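Local coordinates for arginine decarboxylase, A207R protein (Paramecium bursaria Chlorella virus 1, PDB 2NVA) that decarboxylates arginine to agmatine, using pyridoxal 5'-phosphate as cofactor, at residues A[45-50]-A[71-76]; A[54-59]-A[78-83]; A[117-122]-A[160-165]. All blocks are in the same frame, centred on the assembly; numbering follows the deposited sequence.

Contact 1 (A[45-50]-A[71-76]); sequences YAVKCN and SSEIKK. With PL2 ((4-{[(4-{[amino(imino)methyl]amino}butyl)amino]methyl}-5-hydroxy-6-methylpyridin-3-yl)methyl dihydrogen phosphate), chain I.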
# COMPACT_ATOMS: atom_id res chain seq x y z
N TYR A 45 -6.41 -7.01 21.86
CA TYR A 45 -5.66 -7.24 20.62
C TYR A 45 -6.03 -6.20 19.54
O TYR A 45 -7.20 -5.97 19.26
CB TYR A 45 -5.91 -8.66 20.09
CG TYR A 45 -5.33 -8.88 18.70
CD1 TYR A 45 -6.17 -9.10 17.59
CD2 TYR A 45 -3.95 -8.81 18.49
CE1 TYR A 45 -5.64 -9.26 16.30
CE2 TYR A 45 -3.41 -8.99 17.21
CZ TYR A 45 -4.24 -9.22 16.13
OH TYR A 45 -3.71 -9.37 14.86
N ALA A 46 -5.00 -5.60 18.94
CA ALA A 46 -5.17 -4.60 17.89
C ALA A 46 -5.47 -5.30 16.56
O ALA A 46 -4.56 -5.76 15.86
CB ALA A 46 -3.92 -3.69 17.78
N VAL A 47 -6.76 -5.38 16.26
CA VAL A 47 -7.28 -6.09 15.09
C VAL A 47 -6.60 -5.65 13.78
O VAL A 47 -6.38 -6.47 12.87
CB VAL A 47 -8.82 -5.88 15.01
CG1 VAL A 47 -9.42 -6.47 13.71
CG2 VAL A 47 -9.51 -6.48 16.27
N LYS A 48 -6.25 -4.37 13.70
CA LYS A 48 -5.62 -3.79 12.51
C LYS A 48 -4.33 -4.48 12.11
O LYS A 48 -3.94 -4.43 10.94
CB LYS A 48 -5.34 -2.29 12.73
CG LYS A 48 -4.45 -2.03 13.94
CD LYS A 48 -4.11 -0.55 14.12
CE LYS A 48 -5.16 0.20 14.93
NZ LYS A 48 -5.39 -0.33 16.36
N CYS A 49 -3.66 -5.11 13.07
CA CYS A 49 -2.37 -5.75 12.80
C CYS A 49 -2.52 -7.01 11.93
O CYS A 49 -1.68 -7.29 11.07
CB CYS A 49 -1.68 -6.08 14.12
SG CYS A 49 -0.01 -6.79 13.95
N ASN A 50 -3.61 -7.75 12.18
CA ASN A 50 -3.94 -8.96 11.43
C ASN A 50 -5.36 -9.33 11.79
O ASN A 50 -5.65 -9.68 12.95
CB ASN A 50 -2.99 -10.11 11.78
CG ASN A 50 -3.15 -11.29 10.85
OD1 ASN A 50 -4.21 -11.50 10.28
ND2 ASN A 50 -2.07 -12.07 10.67
N SER A 71 -15.49 1.18 12.39
CA SER A 71 -16.73 0.40 12.41
C SER A 71 -16.57 -0.95 11.71
O SER A 71 -17.15 -1.94 12.13
CB SER A 71 -17.88 1.18 11.78
OG SER A 71 -17.60 1.51 10.43
N SER A 72 -15.77 -0.99 10.64
CA SER A 72 -15.50 -2.25 9.94
C SER A 72 -14.85 -3.30 10.84
O SER A 72 -15.20 -4.47 10.80
CB SER A 72 -14.64 -2.01 8.70
OG SER A 72 -14.34 -3.26 8.07
N GLU A 73 -13.89 -2.87 11.67
CA GLU A 73 -13.23 -3.79 12.60
C GLU A 73 -14.16 -4.21 13.74
O GLU A 73 -14.13 -5.36 14.17
CB GLU A 73 -11.95 -3.16 13.16
CG GLU A 73 -10.89 -2.99 12.08
CD GLU A 73 -9.51 -2.61 12.62
OE1 GLU A 73 -8.54 -2.73 11.85
OE2 GLU A 73 -9.40 -2.20 13.81
N ILE A 74 -14.98 -3.28 14.21
CA ILE A 74 -16.00 -3.61 15.21
C ILE A 74 -16.91 -4.73 14.65
O ILE A 74 -17.14 -5.75 15.32
CB ILE A 74 -16.83 -2.36 15.61
CG1 ILE A 74 -15.97 -1.40 16.43
CG2 ILE A 74 -18.07 -2.77 16.43
CD1 ILE A 74 -16.56 0.03 16.54
N LYS A 75 -17.41 -4.54 13.43
CA LYS A 75 -18.26 -5.55 12.77
C LYS A 75 -17.58 -6.92 12.69
O LYS A 75 -18.22 -7.95 12.94
CB LYS A 75 -18.63 -5.08 11.36
CG LYS A 75 -19.58 -3.90 11.33
CD LYS A 75 -19.82 -3.40 9.90
CE LYS A 75 -20.53 -2.03 9.95
NZ LYS A 75 -21.10 -1.66 8.61
N LYS A 76 -16.29 -6.93 12.32
CA LYS A 76 -15.50 -8.17 12.21
C LYS A 76 -15.49 -8.93 13.53
O LYS A 76 -15.70 -10.13 13.55
CB LYS A 76 -14.04 -7.90 11.79
CG LYS A 76 -13.88 -7.49 10.34
CD LYS A 76 -12.41 -7.40 9.92
CE LYS A 76 -12.26 -7.24 8.38
NZ LYS A 76 -12.75 -5.89 7.88
N1 PL2 I . -3.06 0.43 19.57
C2 PL2 I . -3.14 1.51 18.77
C2A PL2 I . -4.12 2.65 19.11
C3 PL2 I . -2.32 1.57 17.64
O3 PL2 I . -2.41 2.68 16.86
C4 PL2 I . -1.41 0.53 17.33
C4A PL2 I . -0.49 0.56 16.07
C5 PL2 I . -1.39 -0.56 18.21
C6 PL2 I . -2.23 -0.58 19.32
P PL2 I . 1.74 -2.87 17.86
N PL2 I . -0.16 1.93 15.63
CA PL2 I . -0.07 2.01 14.16
CG PL2 I . 1.14 1.19 12.10
OP2 PL2 I . 3.25 -2.42 17.55
OP3 PL2 I . 1.31 -3.84 16.63
OP1 PL2 I . 1.62 -3.54 19.19
OP4 PL2 I . 0.91 -1.50 17.74
C5M PL2 I . -0.43 -1.75 17.97
CB PL2 I . 0.97 1.02 13.61
CD PL2 I . 2.21 0.22 11.54
NE PL2 I . 2.21 0.40 10.07
CZ PL2 I . 2.77 -0.42 9.17
NH2 PL2 I . 2.67 -0.12 7.86
NH1 PL2 I . 3.43 -1.52 9.57
O HOH W 1 -7.39 -2.51 15.57

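Contact 2 (A[54-59]-A[78-83]); sequences VLLKTM and IQIGVS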
# COMPACT_ATOMS: atom_id res chain seq x y z
N VAL A 54 -9.62 -16.63 11.78
CA VAL A 54 -9.23 -17.72 12.69
C VAL A 54 -8.42 -17.17 13.87
O VAL A 54 -8.60 -17.61 15.01
CB VAL A 54 -8.45 -18.84 11.94
CG1 VAL A 54 -7.82 -19.83 12.91
CG2 VAL A 54 -9.40 -19.56 10.98
N LEU A 55 -7.55 -16.20 13.59
CA LEU A 55 -6.79 -15.53 14.64
C LEU A 55 -7.74 -14.84 15.63
O LEU A 55 -7.56 -14.97 16.84
CB LEU A 55 -5.84 -14.48 14.04
CG LEU A 55 -4.95 -13.68 15.00
CD1 LEU A 55 -4.04 -14.59 15.82
CD2 LEU A 55 -4.14 -12.63 14.25
N LEU A 56 -8.73 -14.13 15.10
CA LEU A 56 -9.67 -13.41 15.95
C LEU A 56 -10.50 -14.37 16.79
O LEU A 56 -10.74 -14.11 17.97
CB LEU A 56 -10.57 -12.50 15.11
CG LEU A 56 -9.92 -11.38 14.30
CD1 LEU A 56 -10.99 -10.62 13.52
CD2 LEU A 56 -9.10 -10.42 15.17
N LYS A 57 -10.93 -15.48 16.20
CA LYS A 57 -11.68 -16.50 16.95
C LYS A 57 -10.81 -17.12 18.05
O LYS A 57 -11.30 -17.39 19.16
CB LYS A 57 -12.25 -17.57 16.02
CG LYS A 57 -13.03 -18.72 16.70
CD LYS A 57 -14.18 -18.20 17.57
CE LYS A 57 -15.08 -19.36 18.01
NZ LYS A 57 -16.00 -18.96 19.15
N THR A 58 -9.54 -17.34 17.75
CA THR A 58 -8.59 -17.88 18.72
C THR A 58 -8.42 -16.94 19.91
O THR A 58 -8.40 -17.39 21.06
CB THR A 58 -7.23 -18.14 18.06
OG1 THR A 58 -7.40 -19.06 16.97
CG2 THR A 58 -6.24 -18.74 19.05
N MET A 59 -8.29 -15.65 19.62
CA MET A 59 -8.25 -14.58 20.63
C MET A 59 -9.52 -14.65 21.49
O MET A 59 -9.46 -14.67 22.72
CB MET A 59 -8.22 -13.19 19.95
CG MET A 59 -6.92 -12.78 19.16
SD MET A 59 -5.45 -12.79 20.22
CE MET A 59 -4.27 -12.42 18.94
N ILE A 78 -17.56 -8.50 16.21
CA ILE A 78 -18.94 -8.89 16.56
C ILE A 78 -19.36 -10.16 15.80
O ILE A 78 -19.95 -11.08 16.38
CB ILE A 78 -19.94 -7.72 16.35
CG1 ILE A 78 -19.67 -6.62 17.38
CG2 ILE A 78 -21.41 -8.22 16.43
CD1 ILE A 78 -20.51 -5.35 17.20
N GLN A 79 -19.02 -10.22 14.52
CA GLN A 79 -19.33 -11.39 13.69
C GLN A 79 -18.66 -12.69 14.17
O GLN A 79 -19.17 -13.78 13.91
CB GLN A 79 -19.01 -11.10 12.22
CG GLN A 79 -20.24 -10.64 11.40
CD GLN A 79 -20.40 -9.11 11.28
OE1 GLN A 79 -20.19 -8.54 10.18
NE2 GLN A 79 -20.76 -8.44 12.40
N ILE A 80 -17.53 -12.57 14.86
CA ILE A 80 -16.82 -13.69 15.49
C ILE A 80 -17.60 -14.22 16.71
O ILE A 80 -17.43 -15.38 17.13
CB ILE A 80 -15.36 -13.24 15.90
CG1 ILE A 80 -14.47 -13.02 14.66
CG2 ILE A 80 -14.70 -14.21 16.88
CD1 ILE A 80 -14.36 -14.23 13.71
N GLY A 81 -18.46 -13.37 17.29
CA GLY A 81 -19.27 -13.72 18.46
C GLY A 81 -18.81 -13.07 19.76
O GLY A 81 -19.27 -13.45 20.84
N VAL A 82 -17.92 -12.08 19.67
CA VAL A 82 -17.41 -11.39 20.85
C VAL A 82 -18.44 -10.35 21.25
O VAL A 82 -19.02 -9.69 20.39
CB VAL A 82 -16.08 -10.67 20.52
CG1 VAL A 82 -15.49 -9.98 21.76
CG2 VAL A 82 -15.07 -11.64 19.92
N SER A 83 -18.66 -10.21 22.56
CA SER A 83 -19.49 -9.11 23.07
C SER A 83 -18.86 -7.75 22.77
O SER A 83 -17.66 -7.58 22.99
CB SER A 83 -19.68 -9.24 24.58
OG SER A 83 -20.43 -8.13 25.07

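Contact 3 (A[117-122]-A[160-165]); sequences ELDKIH and LEYAKQ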
# COMPACT_ATOMS: atom_id res chain seq x y z
N GLU A 117 -13.31 16.16 19.31
CA GLU A 117 -13.74 14.77 19.50
C GLU A 117 -14.74 14.65 20.66
O GLU A 117 -15.70 13.86 20.59
CB GLU A 117 -12.53 13.87 19.74
CG GLU A 117 -12.81 12.40 19.47
CD GLU A 117 -12.95 12.05 17.98
OE1 GLU A 117 -13.28 10.89 17.68
OE2 GLU A 117 -12.72 12.94 17.11
N LEU A 118 -14.50 15.42 21.72
CA LEU A 118 -15.44 15.47 22.86
C LEU A 118 -16.80 16.03 22.45
O LEU A 118 -17.84 15.54 22.89
CB LEU A 118 -14.86 16.28 24.03
CG LEU A 118 -13.68 15.64 24.77
CD1 LEU A 118 -13.07 16.63 25.75
CD2 LEU A 118 -14.07 14.34 25.50
N ASP A 119 -16.79 17.04 21.58
CA ASP A 119 -18.03 17.58 21.01
C ASP A 119 -18.82 16.48 20.31
O ASP A 119 -20.03 16.35 20.51
CB ASP A 119 -17.75 18.69 20.00
CG ASP A 119 -17.23 19.95 20.64
OD1 ASP A 119 -17.50 20.16 21.84
OD2 ASP A 119 -16.54 20.73 19.95
N LYS A 120 -18.13 15.68 19.49
CA LYS A 120 -18.76 14.57 18.77
C LYS A 120 -19.37 13.57 19.73
O LYS A 120 -20.50 13.13 19.53
CB LYS A 120 -17.74 13.86 17.87
CG LYS A 120 -17.56 14.51 16.51
CD LYS A 120 -16.73 13.61 15.59
CE LYS A 120 -15.26 13.80 15.82
NZ LYS A 120 -14.45 12.83 15.03
N ILE A 121 -18.61 13.23 20.77
CA ILE A 121 -19.07 12.28 21.80
C ILE A 121 -20.34 12.80 22.48
O ILE A 121 -21.33 12.08 22.60
CB ILE A 121 -17.96 12.00 22.85
CG1 ILE A 121 -16.77 11.28 22.19
CG2 ILE A 121 -18.51 11.23 24.09
CD1 ILE A 121 -17.04 9.84 21.74
N HIS A 122 -20.28 14.06 22.90
CA HIS A 122 -21.42 14.70 23.56
C HIS A 122 -22.69 14.59 22.72
O HIS A 122 -23.76 14.23 23.23
CB HIS A 122 -21.11 16.17 23.85
CG HIS A 122 -22.22 16.88 24.56
ND1 HIS A 122 -22.50 16.68 25.89
CD2 HIS A 122 -23.14 17.76 24.11
CE1 HIS A 122 -23.55 17.41 26.24
NE2 HIS A 122 -23.95 18.08 25.17
N LEU A 160 -9.54 17.58 30.03
CA LEU A 160 -10.26 16.92 31.12
C LEU A 160 -11.38 17.81 31.64
O LEU A 160 -12.45 17.31 31.99
CB LEU A 160 -9.30 16.51 32.24
CG LEU A 160 -8.28 15.42 31.86
CD1 LEU A 160 -7.17 15.35 32.88
CD2 LEU A 160 -8.95 14.06 31.71
N GLU A 161 -11.12 19.11 31.70
CA GLU A 161 -12.13 20.08 32.15
C GLU A 161 -13.25 20.19 31.14
O GLU A 161 -14.42 20.30 31.51
CB GLU A 161 -11.49 21.44 32.38
CG GLU A 161 -10.68 21.50 33.67
CD GLU A 161 -9.91 22.81 33.84
OE1 GLU A 161 -9.64 23.18 35.01
OE2 GLU A 161 -9.57 23.47 32.82
N TYR A 162 -12.89 20.17 29.87
CA TYR A 162 -13.88 20.22 28.80
C TYR A 162 -14.77 18.98 28.81
O TYR A 162 -15.99 19.09 28.61
CB TYR A 162 -13.20 20.39 27.44
CG TYR A 162 -14.13 20.87 26.35
CD1 TYR A 162 -14.68 22.15 26.37
CD2 TYR A 162 -14.46 20.03 25.29
CE1 TYR A 162 -15.55 22.58 25.36
CE2 TYR A 162 -15.30 20.44 24.27
CZ TYR A 162 -15.83 21.71 24.30
OH TYR A 162 -16.67 22.11 23.30
N ALA A 163 -14.18 17.82 29.05
CA ALA A 163 -14.96 16.61 29.18
C ALA A 163 -15.94 16.73 30.36
O ALA A 163 -17.12 16.43 30.21
CB ALA A 163 -14.05 15.40 29.35
N LYS A 164 -15.46 17.20 31.51
CA LYS A 164 -16.30 17.39 32.71
C LYS A 164 -17.49 18.31 32.40
O LYS A 164 -18.64 18.02 32.75
CB LYS A 164 -15.46 17.97 33.87
CG LYS A 164 -16.16 17.97 35.24
CD LYS A 164 -16.15 16.58 35.88
CE LYS A 164 -17.08 16.53 37.09
NZ LYS A 164 -17.16 15.14 37.64
N GLN A 165 -17.19 19.42 31.72
CA GLN A 165 -18.20 20.41 31.35
C GLN A 165 -19.30 19.81 30.48
O GLN A 165 -20.47 20.19 30.60
CB GLN A 165 -17.55 21.59 30.63
CG GLN A 165 -18.56 22.47 29.94
CD GLN A 165 -17.97 23.70 29.31
OE1 GLN A 165 -18.72 24.56 28.82
NE2 GLN A 165 -16.63 23.83 29.33

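Contact 1 (A[45-50]-A[71-76])
E73, in the first turns of helix 71-80, reaches across to V47 and K48 in the short 3-10 turn that follows strand 41-46 at the cofactor end of the TIM barrel. Its CB already points at the turn, and its CG lies anti to the carbonyl carbon (chi1 -67°), from where the extended chain runs straight on. CG passes V47 CG1 at 4.1 Å, the two side chains sliding past each other in opposite directions, and CD stays beside the same methyl. At the tip the carboxylate splits its work. OE1 lies against the carbon skeleton of K48, 3.2 Å from its CA, close to CB as well. OE2 accepts a bond from a water at 2.7 Å and another from the backbone N of A69, just ahead of the helix. That water in turn accepts from K48 N at 2.9 Å and from K48 NZ at 3.1 Å, so one molecule ties the carboxylate to both nitrogens of the lysine.

The K48 side chain leaves its backbone between N and the carbonyl carbon (chi1 58°), then bends at chi3 and chi4. The bends set NZ over one face of the pyridine ring of the agmatine-cofactor adduct, 3.8 Å from C2 of PL2, where it also forms a salt bridge with D67. A46 CB lies off the same face of the ring, beside its margin at C6 and C5M. The charged atoms of K48 and E73 do not touch: NZ and OE2 are 5.1 Å apart. With agmatine carried on C4A of PL2, the pyridoxal-binding lysine stands off the cofactor; E73 is thus second-shell to it, and through the water it probably helps, with the D67 salt bridge, to hold the amine over the ring.

Contact 2 (A[54-59]-A[78-83])
K57 and I80 bring the two backbones together, their CA atoms 6.0 Å apart, where the middle of helix 53-61 meets the last turn of helix 71-80. G81, the first residue to leave helical angles there, takes a positive phi of 106°, and its N returns to I78 O at 2.9 Å, part of a Schellman motif. This backbone conformation suits glycine, since a CB would be jammed against I80 O. Helix 53-61 meanwhile runs on unbroken, and V54 O accepts twice, from T58 N at 2.9 Å and from T58 OG1 at 2.7 Å, the two donors reaching it from opposite faces of its carbonyl plane.

I80 carries the contact, and its two branches have separate targets. CG2, anti to the backbone N, sits on the helix surface itself, 3.8 Å from K57 CA and near K57 N. CG1 turns to the neighbouring residue and meets L56 CB at 4.0 Å. The helices are consecutive outer helices of the TIM barrel, one on either side of strand 65-68 in the chain, and L56 stands on their inner side, where it also packs on F66 of that strand and on Y45 of strand 41-46. V82, just past the helix end, touches F66 too.

On the solvent side lies K57. Its CG is anti to the backbone N (chi1 178°) and a bend at chi2 lays the aliphatic chain obliquely across I80, with CD 4.1 Å from I80 CG2. Of the lysine side chain it is the methylenes that meet I80; NZ forms a salt bridge with D61, one turn on in its own helix.

Contact 3 (A[117-122]-A[160-165])
Two neighbouring outer helices of the TIM barrel, 115-124 and 156-165, join through L118 and D119 on one and Y162 and A163 on the other. Their short segments run nearly parallel, at 17° to each other, with axes 10.2 Å apart at closest approach. L118 lies between them. Its CD1 lies 3.7 Å from Y162 CD2 and equally near the backbone N of A163, while CD2 settles 4.0 Å from A163 CB. One leucine therefore straddles the ring edge of Y162 and the small methyl of A163.

In chain order, helix 115-124 follows strand 109-112; helix 156-165 comes after strand 129-133 and leads into strand 170-174, whose V170 A163 also touches. L118 and A163 are buried in this layer, whereas D119 and Y162 form its outer, partly exposed margin.

The tyrosine ring reaches toward helix 115-124 because its CG is anti to the backbone N (chi1 -163°). L118 CD1 and D119 OD1 both approach it edge-on, near the ring plane, on the side of CD2 and CE2. Beyond the leucine, Y162 OH donates at 2.6 Å to D119 OD1, which accepts through its syn lone pair, on the side of OD2. Carboxylate and ring planes stand 70° apart, and OD1 also lies 3.3 Å from Y162 CE2. The short bond to D119 probably polarises the Y162 hydroxyl.

On the far side of helix 115-124, E117 OE2 takes K120 NZ from above the carboxylate plane in a salt bridge of 2.7 Å. K94 gives E117 a second cationic partner, and K120 NZ also bonds to I269 O of the second subunit.

In the fold
All three contacts belong to the TIM barrel but sit at different depths. Contact 1 is wholly buried at the cofactor, and its chemistry is polar, with a water and charged groups between turn and helix. Contact 2 shares helix 71-80 with it, uses the other end of that helix, and touches it directly, as Y45 packs on L55, L56 and M59; it is purely apolar across the interface and opens to solvent at one margin. Contact 3 lies elsewhere on the barrel, its centre about 26 Å from that of contact 1 and about 32 Å from that of contact 2, and combines a buried leucine with a hydrogen bond at the partly exposed rim.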